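Long-range contacts in Exo-alpha-sialidase (Clostridium perfringens, PDB 2V72), which probably helps a large sialidase toxin attach to galactose-bearing glycans, this fragment being its family 32 carbohydrate-binding module, which binds galactose and a calcium ion: residues R63-I68 and I117-I122; I81-I86 and A126-G131. One frame throughout, in Å; residues are numbered along the deposited sequence.

Contact 1: residues R63-I68 and I117-I122; sequences RKVSSI and IDAEEI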
ATOM      1  N   ARG A  63       7.649  14.273   3.860  1.00 55.12           N
ATOM      2  CA  ARG A  63       7.574  14.345   2.406  1.00 54.88           C
ATOM      3  C   ARG A  63       6.327  15.109   1.968  1.00 54.67           C
ATOM      4  O   ARG A  63       5.379  15.246   2.738  1.00 54.54           O
ATOM      5  CB  ARG A  63       7.537  12.933   1.810  1.00 55.11           C
ATOM      6  CG  ARG A  63       8.607  11.981   2.313  1.00 55.00           C
ATOM      7  CD  ARG A  63       9.940  12.185   1.620  1.00 55.41           C
ATOM      8  NE  ARG A  63      10.880  11.151   2.042  1.00 57.17           N
ATOM      9  CZ  ARG A  63      12.097  10.954   1.534  1.00 57.52           C
ATOM     10  NH1 ARG A  63      12.569  11.723   0.556  1.00 56.02           N
ATOM     11  NH2 ARG A  63      12.846   9.968   2.019  1.00 57.20           N
ATOM     12  N   LYS A  64       6.341  15.599   0.729  1.00 54.44           N
ATOM     13  CA  LYS A  64       5.170  16.216   0.108  1.00 54.29           C
ATOM     14  C   LYS A  64       4.708  15.339  -1.050  1.00 53.74           C
ATOM     15  O   LYS A  64       5.190  15.486  -2.181  1.00 54.11           O
ATOM     16  CB  LYS A  64       5.493  17.625  -0.397  1.00 54.12           C
ATOM     17  CG  LYS A  64       5.695  18.662   0.686  1.00 54.98           C
ATOM     18  CD  LYS A  64       5.982  20.037   0.074  1.00 55.13           C
ATOM     19  CE  LYS A  64       6.203  21.098   1.149  1.00 57.41           C
ATOM     20  NZ  LYS A  64       5.053  21.194   2.109  1.00 57.58           N
ATOM     21  N   VAL A  65       3.777  14.428  -0.780  1.00 52.78           N
ATOM     22  CA  VAL A  65       3.472  13.393  -1.760  1.00 51.77           C
ATOM     23  C   VAL A  65       2.360  13.804  -2.721  1.00 51.21           C
ATOM     24  O   VAL A  65       1.276  14.229  -2.313  1.00 50.90           O
ATOM     25  CB  VAL A  65       3.265  11.962  -1.112  1.00 51.93           C
ATOM     26  CG1 VAL A  65       4.007  11.848   0.217  1.00 51.20           C
ATOM     27  CG2 VAL A  65       1.801  11.595  -0.940  1.00 51.45           C
ATOM     28  N   SER A  66       2.666  13.697  -4.011  1.00 50.49           N
ATOM     29  CA  SER A  66       1.721  14.051  -5.065  1.00 49.68           C
ATOM     30  C   SER A  66       1.000  12.829  -5.626  1.00 48.83           C
ATOM     31  O   SER A  66      -0.086  12.961  -6.180  1.00 48.90           O
ATOM     32  CB  SER A  66       2.406  14.858  -6.178  1.00 49.75           C
ATOM     33  OG  SER A  66       3.708  14.373  -6.466  1.00 51.13           O
ATOM     34  N   SER A  67       1.590  11.645  -5.477  1.00 47.61           N
ATOM     35  CA  SER A  67       0.941  10.413  -5.948  1.00 46.70           C
ATOM     36  C   SER A  67       1.470   9.132  -5.314  1.00 45.93           C
ATOM     37  O   SER A  67       2.556   9.106  -4.730  1.00 45.46           O
ATOM     38  CB  SER A  67       0.994  10.293  -7.484  1.00 46.58           C
ATOM     39  OG  SER A  67       2.304  10.025  -7.941  1.00 46.14           O
ATOM     40  N   ILE A  68       0.676   8.072  -5.446  1.00 45.39           N
ATOM     41  CA  ILE A  68       1.021   6.738  -4.943  1.00 44.83           C
ATOM     42  C   ILE A  68       0.636   5.701  -6.006  1.00 44.66           C
ATOM     43  O   ILE A  68      -0.488   5.720  -6.512  1.00 44.39           O
ATOM     44  CB  ILE A  68       0.303   6.434  -3.593  1.00 44.58           C
ATOM     45  CG1 ILE A  68       0.720   7.448  -2.516  1.00 44.13           C
ATOM     46  CG2 ILE A  68       0.601   5.015  -3.115  1.00 44.49           C
ATOM     47  CD1 ILE A  68      -0.323   7.694  -1.456  1.00 42.70           C
ATOM     48  N   ILE A 117       0.357  16.256  -0.466  1.00 53.81           N
ATOM     49  CA  ILE A 117       0.130  16.104   0.966  1.00 53.76           C
ATOM     50  C   ILE A 117       1.415  15.889   1.763  1.00 53.46           C
ATOM     51  O   ILE A 117       2.325  15.177   1.332  1.00 53.62           O
ATOM     52  CB  ILE A 117      -0.945  15.034   1.282  1.00 53.82           C
ATOM     53  CG1 ILE A 117      -0.637  13.705   0.586  1.00 54.59           C
ATOM     54  CG2 ILE A 117      -2.316  15.539   0.857  1.00 53.89           C
ATOM     55  CD1 ILE A 117      -1.147  12.469   1.326  1.00 53.59           C
ATOM     56  N   ASP A 118       1.484  16.548   2.913  1.00 53.17           N
ATOM     57  CA  ASP A 118       2.589  16.381   3.851  1.00 52.88           C
ATOM     58  C   ASP A 118       2.366  15.079   4.600  1.00 52.19           C
ATOM     59  O   ASP A 118       1.300  14.871   5.173  1.00 51.93           O
ATOM     60  CB  ASP A 118       2.648  17.553   4.846  1.00 53.16           C
ATOM     61  CG  ASP A 118       2.794  18.902   4.165  1.00 53.80           C
ATOM     62  OD1 ASP A 118       3.875  19.183   3.595  1.00 55.58           O
ATOM     63  OD2 ASP A 118       1.827  19.685   4.202  1.00 54.30           O
ATOM     64  N   ALA A 119       3.363  14.201   4.579  1.00 51.74           N
ATOM     65  CA  ALA A 119       3.255  12.898   5.235  1.00 51.43           C
ATOM     66  C   ALA A 119       4.625  12.291   5.503  1.00 51.17           C
ATOM     67  O   ALA A 119       5.498  12.321   4.635  1.00 50.93           O
ATOM     68  CB  ALA A 119       2.412  11.943   4.383  1.00 51.53           C
ATOM     69  N   GLU A 120       4.801  11.749   6.710  1.00 51.11           N
ATOM     70  CA  GLU A 120       5.996  10.970   7.070  1.00 51.03           C
ATOM     71  C   GLU A 120       5.731   9.472   6.896  1.00 50.56           C
ATOM     72  O   GLU A 120       6.663   8.661   6.854  1.00 50.47           O
ATOM     73  CB  GLU A 120       6.399  11.205   8.534  1.00 51.42           C
ATOM     74  CG  GLU A 120       5.857  12.465   9.203  1.00 53.08           C
ATOM     75  CD  GLU A 120       5.645  12.265  10.696  1.00 55.51           C
ATOM     76  OE1 GLU A 120       4.479  12.333  11.148  1.00 56.69           O
ATOM     77  OE2 GLU A 120       6.636  12.014  11.420  1.00 56.07           O
ATOM     78  N   GLU A 121       4.452   9.116   6.830  1.00 50.05           N
ATOM     79  CA  GLU A 121       4.019   7.730   6.776  1.00 49.95           C
ATOM     80  C   GLU A 121       2.676   7.641   6.054  1.00 49.64           C
ATOM     81  O   GLU A 121       1.870   8.564   6.129  1.00 49.65           O
ATOM     82  CB  GLU A 121       3.906   7.160   8.196  1.00 49.80           C
ATOM     83  CG  GLU A 121       3.783   5.644   8.266  1.00 50.06           C
ATOM     84  CD  GLU A 121       3.954   5.094   9.672  1.00 50.29           C
ATOM     85  OE1 GLU A 121       3.004   4.454  10.180  1.00 49.35           O
ATOM     86  OE2 GLU A 121       5.034   5.304  10.269  1.00 51.22           O
ATOM     87  N   ILE A 122       2.455   6.533   5.347  1.00 49.56           N
ATOM     88  CA  ILE A 122       1.189   6.277   4.648  1.00 49.68           C
ATOM     89  C   ILE A 122       0.645   4.903   5.008  1.00 49.27           C
ATOM     90  O   ILE A 122       1.402   3.948   5.165  1.00 49.40           O
ATOM     91  CB  ILE A 122       1.355   6.352   3.113  1.00 50.15           C
ATOM     92  CG1 ILE A 122       1.954   7.698   2.703  1.00 50.61           C
ATOM     93  CG2 ILE A 122       0.010   6.153   2.410  1.00 50.72           C
ATOM     94  CD1 ILE A 122       2.556   7.685   1.335  1.00 53.38           C
TER
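Arg-63, Lys-64 and Val-65 pair antiparallel with Ala-119, Asp-118 and Ile-117, the short strand axes approaching to 4.6 Å, and the chain then turns a corner at Glu-120 that carries it from one sheet of the beta-sandwich into the other. Two hydrogen-bonded pairs flank the central one: Arg-63 N and O both bond to Ala-119, and Val-65 N and O both bond to Ile-117, with Val-65 N 2.7 Å from Ile-117 O. In the intervening non-hydrogen-bonded pair the strands come closest, and Asp-118 CA sends a C-H toward Arg-63 O at 3.2 Å.

On the outer face the side chains of Lys-64 and Asp-118 rise together from the sheet. The lysine chain runs extended as far as CE and bends only at its last torsion (chi4 -56°), which brings NZ to the syn lone pair of Asp-118 OD1 in a salt bridge of 2.8 Å. The methylenes of Lys-64 also run beside that oxygen, CG lying 3.5 Å from Asp-118 OD1.

On the opposite face the apolar side chains of Val-65, Ile-117 and Ala-119 pack. Val-65 CG2 lies on CG1 of Ile-117 at 3.6 Å, and Val-65 CG1 makes a looser contact with the methyl of Ala-119. Phe-113, Leu-59 and Val-141 also touch Val-65 here. Arg-63 starts on this face, but its guanidinium leads away to a salt bridge with Glu-15.

Beyond Glu-120 the two segments no longer pair with each other, and the link across the sandwich interior is made by side chains. The buried isoleucines Ile-68 and Ile-122 meet tip to tip, with Ile-68 CD1 4.0 Å from Ile-122 CD1 and 4.2 Å from Ile-122 CG2.

Contact 2: residues I81-I86 and A126-G131; sequences ITKYEI and AIQGVG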
ATOM      1  N   ILE A  81      -7.079  -5.763  -3.975  1.00 47.18           N
ATOM      2  CA  ILE A  81      -7.876  -4.893  -3.113  1.00 47.54           C
ATOM      3  C   ILE A  81      -8.932  -4.182  -3.955  1.00 48.12           C
ATOM      4  O   ILE A  81      -8.603  -3.561  -4.969  1.00 48.21           O
ATOM      5  CB  ILE A  81      -6.996  -3.872  -2.341  1.00 47.41           C
ATOM      6  CG1 ILE A  81      -5.924  -4.617  -1.527  1.00 47.19           C
ATOM      7  CG2 ILE A  81      -7.875  -2.978  -1.454  1.00 47.49           C
ATOM      8  CD1 ILE A  81      -4.838  -3.748  -0.933  1.00 47.03           C
ATOM      9  N   THR A  82     -10.193  -4.298  -3.538  1.00 48.59           N
ATOM     10  CA  THR A  82     -11.317  -3.712  -4.272  1.00 49.24           C
ATOM     11  C   THR A  82     -11.897  -2.454  -3.611  1.00 49.59           C
ATOM     12  O   THR A  82     -12.453  -1.595  -4.295  1.00 49.91           O
ATOM     13  CB  THR A  82     -12.464  -4.731  -4.475  1.00 49.35           C
ATOM     14  OG1 THR A  82     -12.975  -5.139  -3.199  1.00 49.25           O
ATOM     15  CG2 THR A  82     -11.990  -5.950  -5.272  1.00 48.74           C
ATOM     16  N   LYS A  83     -11.788  -2.366  -2.287  1.00 49.64           N
ATOM     17  CA  LYS A  83     -12.252  -1.204  -1.530  1.00 50.03           C
ATOM     18  C   LYS A  83     -11.170  -0.818  -0.518  1.00 50.08           C
ATOM     19  O   LYS A  83     -10.665  -1.672   0.228  1.00 50.09           O
ATOM     20  CB  LYS A  83     -13.579  -1.516  -0.829  1.00 50.08           C
ATOM     21  CG  LYS A  83     -14.432  -0.293  -0.514  1.00 50.87           C
ATOM     22  CD  LYS A  83     -15.655  -0.644   0.326  1.00 50.84           C
ATOM     23  CE  LYS A  83     -16.419   0.622   0.697  1.00 53.14           C
ATOM     24  NZ  LYS A  83     -17.055   0.573   2.057  1.00 53.82           N
ATOM     25  N   TYR A  84     -10.813   0.464  -0.502  1.00 49.97           N
ATOM     26  CA  TYR A  84      -9.632   0.932   0.221  1.00 50.09           C
ATOM     27  C   TYR A  84      -9.835   2.275   0.939  1.00 50.29           C
ATOM     28  O   TYR A  84     -10.790   3.011   0.665  1.00 50.49           O
ATOM     29  CB  TYR A  84      -8.433   1.039  -0.739  1.00 50.01           C
ATOM     30  CG  TYR A  84      -8.582   2.138  -1.776  1.00 50.03           C
ATOM     31  CD1 TYR A  84      -8.086   3.419  -1.541  1.00 50.08           C
ATOM     32  CD2 TYR A  84      -9.235   1.895  -2.985  1.00 50.62           C
ATOM     33  CE1 TYR A  84      -8.237   4.436  -2.486  1.00 50.35           C
ATOM     34  CE2 TYR A  84      -9.393   2.895  -3.934  1.00 50.13           C
ATOM     35  CZ  TYR A  84      -8.889   4.160  -3.682  1.00 50.34           C
ATOM     36  OH  TYR A  84      -9.049   5.143  -4.624  1.00 50.15           O
ATOM     37  N   GLU A  85      -8.921   2.564   1.864  1.00 50.24           N
ATOM     38  CA  GLU A  85      -8.750   3.883   2.467  1.00 50.28           C
ATOM     39  C   GLU A  85      -7.263   4.161   2.508  1.00 50.14           C
ATOM     40  O   GLU A  85      -6.460   3.239   2.656  1.00 50.41           O
ATOM     41  CB  GLU A  85      -9.263   3.906   3.903  1.00 50.34           C
ATOM     42  CG  GLU A  85     -10.772   4.008   4.094  1.00 50.67           C
ATOM     43  CD  GLU A  85     -11.166   3.941   5.574  1.00 50.51           C
ATOM     44  OE1 GLU A  85     -10.274   3.705   6.422  1.00 51.29           O
ATOM     45  OE2 GLU A  85     -12.362   4.111   5.891  1.00 49.76           O
ATOM     46  N   ILE A  86      -6.893   5.427   2.371  1.00 50.08           N
ATOM     47  CA  ILE A  86      -5.509   5.849   2.535  1.00 50.10           C
ATOM     48  C   ILE A  86      -5.433   6.974   3.578  1.00 50.30           C
ATOM     49  O   ILE A  86      -6.125   7.985   3.465  1.00 49.76           O
ATOM     50  CB  ILE A  86      -4.873   6.291   1.182  1.00 50.22           C
ATOM     51  CG1 ILE A  86      -4.977   5.170   0.129  1.00 50.40           C
ATOM     52  CG2 ILE A  86      -3.421   6.747   1.381  1.00 50.53           C
ATOM     53  CD1 ILE A  86      -4.195   5.423  -1.163  1.00 49.66           C
ATOM     54  N   ALA A 126      -7.085  -2.214   3.395  1.00 48.69           N
ATOM     55  CA  ALA A 126      -7.904  -3.026   2.510  1.00 48.62           C
ATOM     56  C   ALA A 126      -9.206  -3.407   3.207  1.00 48.84           C
ATOM     57  O   ALA A 126      -9.212  -4.243   4.109  1.00 48.92           O
ATOM     58  CB  ALA A 126      -7.145  -4.256   2.082  1.00 48.43           C
ATOM     59  N   ILE A 127     -10.301  -2.775   2.794  1.00 49.13           N
ATOM     60  CA  ILE A 127     -11.629  -3.059   3.352  1.00 49.61           C
ATOM     61  C   ILE A 127     -12.206  -4.327   2.727  1.00 49.99           C
ATOM     62  O   ILE A 127     -12.785  -5.166   3.422  1.00 50.34           O
ATOM     63  CB  ILE A 127     -12.605  -1.879   3.137  1.00 49.51           C
ATOM     64  CG1 ILE A 127     -12.041  -0.594   3.758  1.00 49.84           C
ATOM     65  CG2 ILE A 127     -13.992  -2.207   3.705  1.00 49.41           C
ATOM     66  CD1 ILE A 127     -12.719   0.681   3.272  1.00 50.84           C
ATOM     67  N   GLN A 128     -12.059  -4.446   1.410  1.00 50.29           N
ATOM     68  CA  GLN A 128     -12.518  -5.608   0.668  1.00 50.94           C
ATOM     69  C   GLN A 128     -11.447  -5.970  -0.342  1.00 50.50           C
ATOM     70  O   GLN A 128     -10.749  -5.093  -0.848  1.00 50.54           O
ATOM     71  CB  GLN A 128     -13.835  -5.322  -0.053  1.00 51.03           C
ATOM     72  CG  GLN A 128     -15.053  -5.201   0.859  1.00 52.19           C
ATOM     73  CD  GLN A 128     -16.370  -5.211   0.097  1.00 52.70           C
ATOM     74  OE1 GLN A 128     -16.572  -6.020  -0.825  1.00 56.07           O
ATOM     75  NE2 GLN A 128     -17.285  -4.321   0.484  1.00 53.23           N
ATOM     76  N   GLY A 129     -11.316  -7.266  -0.610  1.00 50.15           N
ATOM     77  CA  GLY A 129     -10.320  -7.797  -1.531  1.00 49.77           C
ATOM     78  C   GLY A 129     -10.709  -9.213  -1.909  1.00 49.76           C
ATOM     79  O   GLY A 129     -11.413  -9.880  -1.151  1.00 49.92           O
ATOM     80  N   VAL A 130     -10.267  -9.679  -3.076  1.00 49.61           N
ATOM     81  CA  VAL A 130     -10.680 -11.008  -3.548  1.00 49.62           C
ATOM     82  C   VAL A 130     -10.102 -12.156  -2.723  1.00 49.33           C
ATOM     83  O   VAL A 130      -8.928 -12.136  -2.322  1.00 49.26           O
ATOM     84  CB  VAL A 130     -10.517 -11.219  -5.107  1.00 49.67           C
ATOM     85  CG1 VAL A 130      -9.850 -10.040  -5.775  1.00 49.81           C
ATOM     86  CG2 VAL A 130      -9.810 -12.534  -5.451  1.00 50.01           C
ATOM     87  N   GLY A 131     -10.966 -13.136  -2.462  1.00 48.84           N
ATOM     88  CA  GLY A 131     -10.650 -14.271  -1.609  1.00 48.27           C
ATOM     89  C   GLY A 131     -10.712 -13.906  -0.139  1.00 48.02           C
ATOM     90  O   GLY A 131     -10.547 -14.773   0.719  1.00 48.22           O
TER
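Ile-81 and Ala-126 form the tightly packed side of this irregular antiparallel pairing: the methyl of Ala-126 sits against the isoleucine, with its CB 3.8 Å from Ile-81 CG1 and likewise close to CG2 and CD1. Trp-102 also touches Ile-81, and Ala-134 touches Ala-126, so this buried face continues into the surrounding loops. Gly-129 stands across from Ile-81, their CA atoms 4.1 Å apart.

Two carbonyls hold the backbones together. Gln-128 O accepts from Thr-82 N at 2.9 Å and from Lys-83 N at 3.3 Å, both donors lying above the same face of its carbonyl plane. Beside them, Thr-82 OG1 lies 3.3 Å from Gln-128 CB. Lys-83 O in turn receives Ile-127 N at 2.8 Å and, weakly, Gln-128 N.

The solvent side is looser. Lys-83 CG lies anti to the backbone N (chi1 -156°), and the side chain crosses those of Ile-127 and Gln-128, its CD 4.1 Å from Ile-127 CG2 and a similar distance from NE2 of Gln-128. Farther along, the CD1 methyl of Ile-127 rests 3.9 Å from Glu-85 CG.

Gln-128 is thus opposed by two residues, Thr-82 and Lys-83, and Lys-83 by Ile-127 and Gln-128: successive classic beta bulges, one on each segment, where neighbouring strands of the five-stranded antiparallel sheet of the F5/8 type C beta-sandwich turn a corner.

After strands 17-20, 41-42 and 53-59 the chain runs through 62-71 and then 81-82; 84-90 and 93-101 lead on to 109-113 and 116-119. Contact 1 closes the loop of 48 residues between 63-68 and 117-122, which contains the whole 81-86 segment. Contact 2 closes its own loop only later, when the chain reaches 126-131, so the two closures cross. Both use strand 121-129: contact 1 joins its start to the sheet containing 62-71, and contact 2 ties its far end to strands 81-82 and 84-90. Although their centres lie 21 Å apart, they touch inside the sandwich, where Ile-122 CG2 meets Ile-86 CG2 at 3.6 Å.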